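Side-chain contacts in gamma-hexachlorocyclohexane dehydrochlorinase (Novosphingobium barchaimii LL02, PDB 5KVB), which probably catalyses two successive dehydrochlorinations of the pollutant lindane, giving a tetrachlorocyclohexadiene by way of pentachlorocyclohexene: residues L11-L14 / A15-A19; D22-S25 / D26-G30; D65-N69 / V70-R74. All blocks are in the same frame, centred on the assembly; numbering follows the deposited sequence.

Interaction 1 of 3, residues L11-L14 / A15-A19; sequences LDRL and ASRAA
The carbonyl oxygen of Asp12 is gripped by two donors of one residue: Ser16 N lies 2.9 Å from Asp12 O, and the hydroxyl Ser16 OG donates to Asp12 O at 3.0 Å. They arrive from opposite faces of the carbonyl plane. Ser16 N lies 24° off that plane, whereas the hydroxyl stands above it, away from the lone pairs of Asp12 O. What allows the double grip is the serine's first torsion, which sets OG beside its own backbone N and anti to the carbonyl carbon (chi1 -66°), folding the hydroxyl back over the preceding turn. The Asp12 carboxylate is turned to another partner, with OD1 in a salt bridge to Arg126, and it stays 3.9 Å (OD1) from Ser16 OG.

These are i to i+4 relations near the start of helix 10-33, the long N-terminal helix of this SnoaL-like (NTF2-clan) domain, and further backbone bonds continue the ladder, such as Ala15 N to Leu11 O at 2.9 Å. One turn apart, Arg13 and Arg17 run side by side and point the same way, each chain bent at chi3, their guanidinium planes 78° apart. The two NH1 atoms, Arg13 NH1 and Arg17 NH1, are 4.3 Å apart. One water bridges them, accepting from Arg13 NH1 at 3.0 Å and Arg17 NH1 at 3.1 Å, which probably eases the proximity of like charges. Each arginine also has an acidic partner: Arg13 NH2 pairs with Asp10, and Arg17 NH1 with Asp22 of the third subunit. Leu14, buried, packs against Leu14 of the second subunit and Ala18 of the third.

Interaction 2 of 3, residues D22-S25 / D26-G30; sequences DLYS and DQLIG
Between 22-25 and 26-30 the backbone runs as helix; of the bonds joining the segments the straightest is Ile29 N to Ser25 O (2.9 Å, N-H...O angle 174°), while Tyr24 O accepts just two weak bonds here, from Gln27 N and Leu28 N. This is the C-terminal half of helix 10-33, which packs on the curved sheet of the NTF2-like fold: Tyr24 and Leu23 both touch Tyr124 of strand 113-127.

The chief side-chain meeting is a CH-pi contact one turn apart. Leu28 CD1 sits over one face of the Tyr24 ring, 4.2 Å from the ring centroid and 20° off the normal, displaced toward the rim where CE2 and CZ lie. The first torsion of Tyr24 (chi1 -175°) sets CG beside its own carbonyl carbon, and chi2 turns the ring face to Leu28. The same Leu28 CD1 also rests 3.4 Å from Tyr24 O. Leu28 also touches His80, probably the catalytic proton acceptor, which places this turn of helix beside the active site. These Leu28 contacts hold for one of two modelled conformers and are uncertain for the other.

Asp22 and Asp26 turn their carboxylates to arginines: Asp22 OD2 forms a salt bridge with Arg17 of the second subunit, and Asp26 OD1 bridges Arg38 of its own chain and Arg86 of the second subunit. Those cations probably offset the like charges, whose OD1 atoms, Asp22 OD1 and Asp26 OD1, are 6.4 Å apart. Ile29 folds back along the helix, bringing its CG1 to 3.3 Å from Ser25 O and its CD1 to 4.3 Å from Ser25 CB.

Interaction 3 of 3, residues D65-N69 / V70-R74; sequences DLVNN and VVWPR
With CG beside its backbone N (chi1 -70°), Trp72 lays its ring back along Val67, whose CG1 is anti to the carbonyl carbon, leaving CG2 in the crowded position between backbone N and carbonyl carbon. Val67 CG2 thereby stands over one face of the six-membered ring of Trp72, 3.7 Å from its centroid and 12° off the normal, a CH-pi contact; Val67 CB lies 3.6 Å from Trp72 CE2. At the ring edge, near its plane, Asn68 OD1 comes within 3.5 Å of Trp72 CZ3, with the amide turned 81° from the indole. Outside, Trp72 NE1 bonds Val31 O and Asn68 ND2 bonds Glu36. Were Trp72 replaced by an alanine, the Val67 methyl would probably lose its aromatic cover and Val31 O its indole donor.

Leu66 O takes two amides: Val71 N, five residues on, at 3.1 Å in the carbonyl plane, and Val70 N, four on, at 3.0 Å above it. Trp72 N reaches Val67 O at 2.8 Å, again five residues back. Such i+5 bonds mark a pi-type turn, here at 67-69, toward the end of helix 59-71 and ahead of strand 75-89 of the NTF2-like fold.

Interactions 1 and 2 follow one another along helix 10-33, with centres about 17 Å apart; both touch the second subunit. Interaction 3, on helix 59-71, also has its centre about 17 Å from that of interaction 2 and packs against it, with Gly30 O 4.0 Å from Trp72 CZ2. Interactions 1 and 3 lie on opposite sides of the chain's centre, about 33 Å apart between centres. The probable catalytic pair lies near interactions 2 and 3: the His80 side chain is about 4 Å from that of Leu28 and about 6 Å from that of Val71, and the Asp32 side chain about 5 Å from that of Leu28 and about 7 Å from that of Trp72.

Interaction 1 of 3, residues L11-L14 / A15-A19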
# COMPACT_ATOMS: atom_id res chain seq x y z
N LEU A 11 10.24 17.17 14.77
CA LEU A 11 10.32 15.88 15.46
C LEU A 11 8.94 15.48 15.97
O LEU A 11 8.49 14.36 15.73
CB LEU A 11 11.33 15.93 16.61
CG LEU A 11 11.50 14.61 17.36
CD1 LEU A 11 11.89 13.46 16.42
CD2 LEU A 11 12.52 14.75 18.49
N ASP A 12 8.24 16.39 16.64
CA ASP A 12 6.90 16.09 17.13
C ASP A 12 5.94 15.74 15.99
O ASP A 12 5.13 14.82 16.10
CB ASP A 12 6.32 17.27 17.92
CG ASP A 12 4.93 16.98 18.45
OD1 ASP A 12 4.77 15.99 19.18
OD2 ASP A 12 4.00 17.74 18.10
N ARG A 13 6.02 16.48 14.89
CA ARG A 13 5.16 16.23 13.74
C ARG A 13 5.41 14.83 13.16
O ARG A 13 4.45 14.10 12.84
CB ARG A 13 5.38 17.31 12.67
CG ARG A 13 4.39 17.26 11.53
CD ARG A 13 4.56 18.47 10.60
NE ARG A 13 5.93 18.59 10.12
CZ ARG A 13 6.40 17.98 9.04
NH1 ARG A 13 5.61 17.20 8.31
NH2 ARG A 13 7.66 18.15 8.68
N LEU A 14 6.68 14.46 13.03
CA LEU A 14 7.00 13.14 12.49
C LEU A 14 6.58 12.03 13.45
O LEU A 14 6.05 11.00 13.02
CB LEU A 14 8.50 13.05 12.18
CG LEU A 14 8.97 13.96 11.04
CD1 LEU A 14 10.49 14.00 10.99
CD2 LEU A 14 8.41 13.47 9.71
N ALA A 15 6.77 12.23 14.75
CA ALA A 15 6.34 11.23 15.73
C ALA A 15 4.82 11.07 15.73
O ALA A 15 4.30 9.95 15.81
CB ALA A 15 6.86 11.61 17.12
N SER A 16 4.11 12.19 15.58
CA SER A 16 2.65 12.15 15.52
C SER A 16 2.17 11.40 14.28
O SER A 16 1.28 10.53 14.38
CB SER A 16 2.06 13.57 15.53
OG SER A 16 2.30 14.21 16.78
N ARG A 17 2.76 11.70 13.13
CA ARG A 17 2.41 10.98 11.90
C ARG A 17 2.64 9.48 12.04
O ARG A 17 1.80 8.69 11.61
CB ARG A 17 3.20 11.54 10.70
CG ARG A 17 2.76 12.94 10.26
CD ARG A 17 3.73 13.60 9.27
NE ARG A 17 3.96 12.79 8.07
CZ ARG A 17 3.61 13.13 6.84
NH1 ARG A 17 2.97 14.27 6.60
NH2 ARG A 17 3.92 12.32 5.82
N ALA A 18 3.75 9.08 12.66
CA ALA A 18 4.01 7.65 12.85
C ALA A 18 2.98 6.99 13.75
O ALA A 18 2.49 5.89 13.46
CB ALA A 18 5.43 7.45 13.40
N ALA A 19 2.62 7.66 14.84
CA ALA A 19 1.62 7.12 15.75
C ALA A 19 0.28 6.95 15.02
O ALA A 19 -0.41 5.94 15.20
CB ALA A 19 1.47 8.02 16.96
O HOH W 1 2.61 17.00 8.05

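Interaction 2 of 3, residues D22-S25 / D26-G30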
# COMPACT_ATOMS: atom_id res chain seq x y z
N ASP A 22 0.26 4.08 12.52
CA ASP A 22 0.08 2.83 13.27
C ASP A 22 -1.39 2.62 13.72
O ASP A 22 -1.90 1.50 13.63
CB ASP A 22 1.01 2.78 14.50
CG ASP A 22 2.48 2.57 14.15
OD1 ASP A 22 2.81 2.21 13.01
OD2 ASP A 22 3.31 2.75 15.07
N LEU A 23 -2.06 3.67 14.18
CA LEU A 23 -3.49 3.55 14.55
C LEU A 23 -4.30 3.03 13.38
O LEU A 23 -5.15 2.13 13.52
CB LEU A 23 -4.06 4.90 15.02
CG LEU A 23 -3.54 5.44 16.35
CD1 LEU A 23 -3.96 6.90 16.50
CD2 LEU A 23 -4.07 4.61 17.53
N TYR A 24 -4.06 3.63 12.21
CA TYR A 24 -4.84 3.32 11.03
C TYR A 24 -4.58 1.89 10.55
O TYR A 24 -5.52 1.14 10.26
CB TYR A 24 -4.54 4.33 9.94
CG TYR A 24 -5.37 4.19 8.69
CD1 TYR A 24 -6.64 4.75 8.60
CD2 TYR A 24 -4.88 3.50 7.61
CE1 TYR A 24 -7.39 4.62 7.43
CE2 TYR A 24 -5.62 3.37 6.45
CZ TYR A 24 -6.85 3.93 6.37
OH TYR A 24 -7.56 3.78 5.20
N SER A 25 -3.32 1.47 10.47
CA SER A 25 -3.05 0.09 10.13
C SER A 25 -3.63 -0.88 11.17
O SER A 25 -4.12 -1.95 10.80
CB SER A 25 -1.55 -0.14 9.95
OG SER A 25 -1.13 0.46 8.73
N ASP A 26 -3.61 -0.49 12.44
CA ASP A 26 -4.17 -1.33 13.52
C ASP A 26 -5.68 -1.54 13.33
O ASP A 26 -6.19 -2.61 13.65
CB ASP A 26 -3.88 -0.73 14.91
CG ASP A 26 -2.47 -1.01 15.41
OD1 ASP A 26 -1.76 -1.84 14.78
OD2 ASP A 26 -2.07 -0.41 16.43
N GLN A 27 -6.38 -0.54 12.79
CA GLN A 27 -7.80 -0.71 12.49
C GLN A 27 -7.98 -1.82 11.46
O GLN A 27 -8.80 -2.73 11.64
CB GLN A 27 -8.42 0.60 11.98
CG GLN A 27 -9.97 0.63 11.97
CD GLN A 27 -10.61 -0.06 10.78
OE1 GLN A 27 -9.97 -0.31 9.77
NE2 GLN A 27 -11.91 -0.36 10.89
N LEU A 28 -7.23 -1.75 10.37
CA LEU A 28 -7.37 -2.73 9.29
C LEU A 28 -6.97 -4.13 9.75
O LEU A 28 -7.69 -5.11 9.51
CB LEU A 28 -6.54 -2.32 8.07
CG LEU A 28 -7.19 -1.33 7.08
CD1 LEU A 28 -7.40 0.04 7.71
CD2 LEU A 28 -6.38 -1.21 5.80
N ILE A 29 -5.82 -4.23 10.41
CA ILE A 29 -5.33 -5.52 10.90
C ILE A 29 -6.28 -6.12 11.96
O ILE A 29 -6.59 -7.31 11.93
CB ILE A 29 -3.89 -5.37 11.48
CG1 ILE A 29 -2.89 -5.00 10.38
CG2 ILE A 29 -3.42 -6.66 12.16
CD1 ILE A 29 -1.60 -4.38 10.92
N GLY A 30 -6.78 -5.28 12.85
CA GLY A 30 -7.69 -5.75 13.89
C GLY A 30 -8.97 -6.31 13.32
O GLY A 30 -9.44 -7.36 13.75

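Interaction 3 of 3, residues D65-N69 / V70-R74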
# COMPACT_ATOMS: atom_id res chain seq x y z
N ASP A 65 -18.85 -4.15 18.82
CA ASP A 65 -20.25 -4.49 18.54
C ASP A 65 -20.51 -4.55 17.03
O ASP A 65 -21.14 -5.48 16.53
CB ASP A 65 -21.17 -3.46 19.19
CG ASP A 65 -22.63 -3.87 19.14
OD1 ASP A 65 -22.92 -5.06 19.41
OD2 ASP A 65 -23.48 -3.01 18.82
N LEU A 66 -20.01 -3.55 16.31
CA LEU A 66 -20.17 -3.50 14.86
C LEU A 66 -19.56 -4.71 14.17
O LEU A 66 -20.19 -5.32 13.31
CB LEU A 66 -19.55 -2.21 14.31
CG LEU A 66 -19.48 -2.09 12.78
CD1 LEU A 66 -20.89 -2.11 12.17
CD2 LEU A 66 -18.72 -0.84 12.36
N VAL A 67 -18.33 -5.06 14.52
CA VAL A 67 -17.70 -6.16 13.80
C VAL A 67 -18.26 -7.52 14.25
O VAL A 67 -18.52 -8.38 13.41
CB VAL A 67 -16.15 -6.13 13.91
CG1 VAL A 67 -15.61 -4.91 13.18
CG2 VAL A 67 -15.70 -6.11 15.36
N ASN A 68 -18.51 -7.72 15.54
CA ASN A 68 -19.04 -9.02 15.98
C ASN A 68 -20.47 -9.32 15.54
O ASN A 68 -20.82 -10.49 15.32
CB ASN A 68 -18.97 -9.13 17.51
CG ASN A 68 -17.62 -9.61 17.99
OD1 ASN A 68 -17.25 -10.78 17.82
ND2 ASN A 68 -16.86 -8.71 18.61
N ASN A 69 -21.30 -8.28 15.41
CA ASN A 69 -22.73 -8.48 15.18
C ASN A 69 -23.20 -8.17 13.75
O ASN A 69 -24.17 -8.76 13.28
CB ASN A 69 -23.54 -7.65 16.17
CG ASN A 69 -23.31 -8.06 17.61
OD1 ASN A 69 -23.37 -9.24 17.95
ND2 ASN A 69 -23.02 -7.09 18.46
N VAL A 70 -22.53 -7.24 13.08
CA VAL A 70 -22.93 -6.86 11.73
C VAL A 70 -21.94 -7.36 10.68
O VAL A 70 -22.35 -8.01 9.72
CB VAL A 70 -23.08 -5.33 11.59
CG1 VAL A 70 -23.55 -4.96 10.19
CG2 VAL A 70 -24.05 -4.78 12.63
N VAL A 71 -20.65 -7.09 10.85
CA VAL A 71 -19.70 -7.36 9.78
C VAL A 71 -19.22 -8.81 9.73
O VAL A 71 -19.43 -9.49 8.72
CB VAL A 71 -18.48 -6.43 9.87
CG1 VAL A 71 -17.51 -6.73 8.73
CG2 VAL A 71 -18.94 -4.98 9.81
N TRP A 72 -18.57 -9.28 10.79
CA TRP A 72 -17.96 -10.62 10.76
C TRP A 72 -18.95 -11.75 10.45
O TRP A 72 -18.60 -12.66 9.70
CB TRP A 72 -17.21 -10.92 12.08
CG TRP A 72 -15.93 -10.08 12.28
CD1 TRP A 72 -15.23 -9.41 11.31
CD2 TRP A 72 -15.22 -9.84 13.51
NE1 TRP A 72 -14.14 -8.78 11.86
CE2 TRP A 72 -14.11 -9.02 13.21
CE3 TRP A 72 -15.42 -10.24 14.84
CZ2 TRP A 72 -13.20 -8.60 14.18
CZ3 TRP A 72 -14.51 -9.82 15.80
CH2 TRP A 72 -13.42 -9.01 15.47
N PRO A 73 -20.19 -11.71 10.98
CA PRO A 73 -21.09 -12.81 10.59
C PRO A 73 -21.43 -12.86 9.10
O PRO A 73 -21.84 -13.92 8.61
CB PRO A 73 -22.36 -12.54 11.41
CG PRO A 73 -21.92 -11.71 12.55
CD PRO A 73 -20.79 -10.86 12.03
N ARG A 74 -21.26 -11.74 8.39
CA ARG A 74 -21.58 -11.71 6.96
C ARG A 74 -20.48 -12.31 6.09
O ARG A 74 -20.72 -12.58 4.92
CB ARG A 74 -21.83 -10.28 6.49
CG ARG A 74 -23.08 -9.60 7.02
CD ARG A 74 -23.04 -8.13 6.62
NE ARG A 74 -24.27 -7.41 6.95
CZ ARG A 74 -24.42 -6.10 6.79
NH1 ARG A 74 -23.42 -5.37 6.31
NH2 ARG A 74 -25.57 -5.52 7.12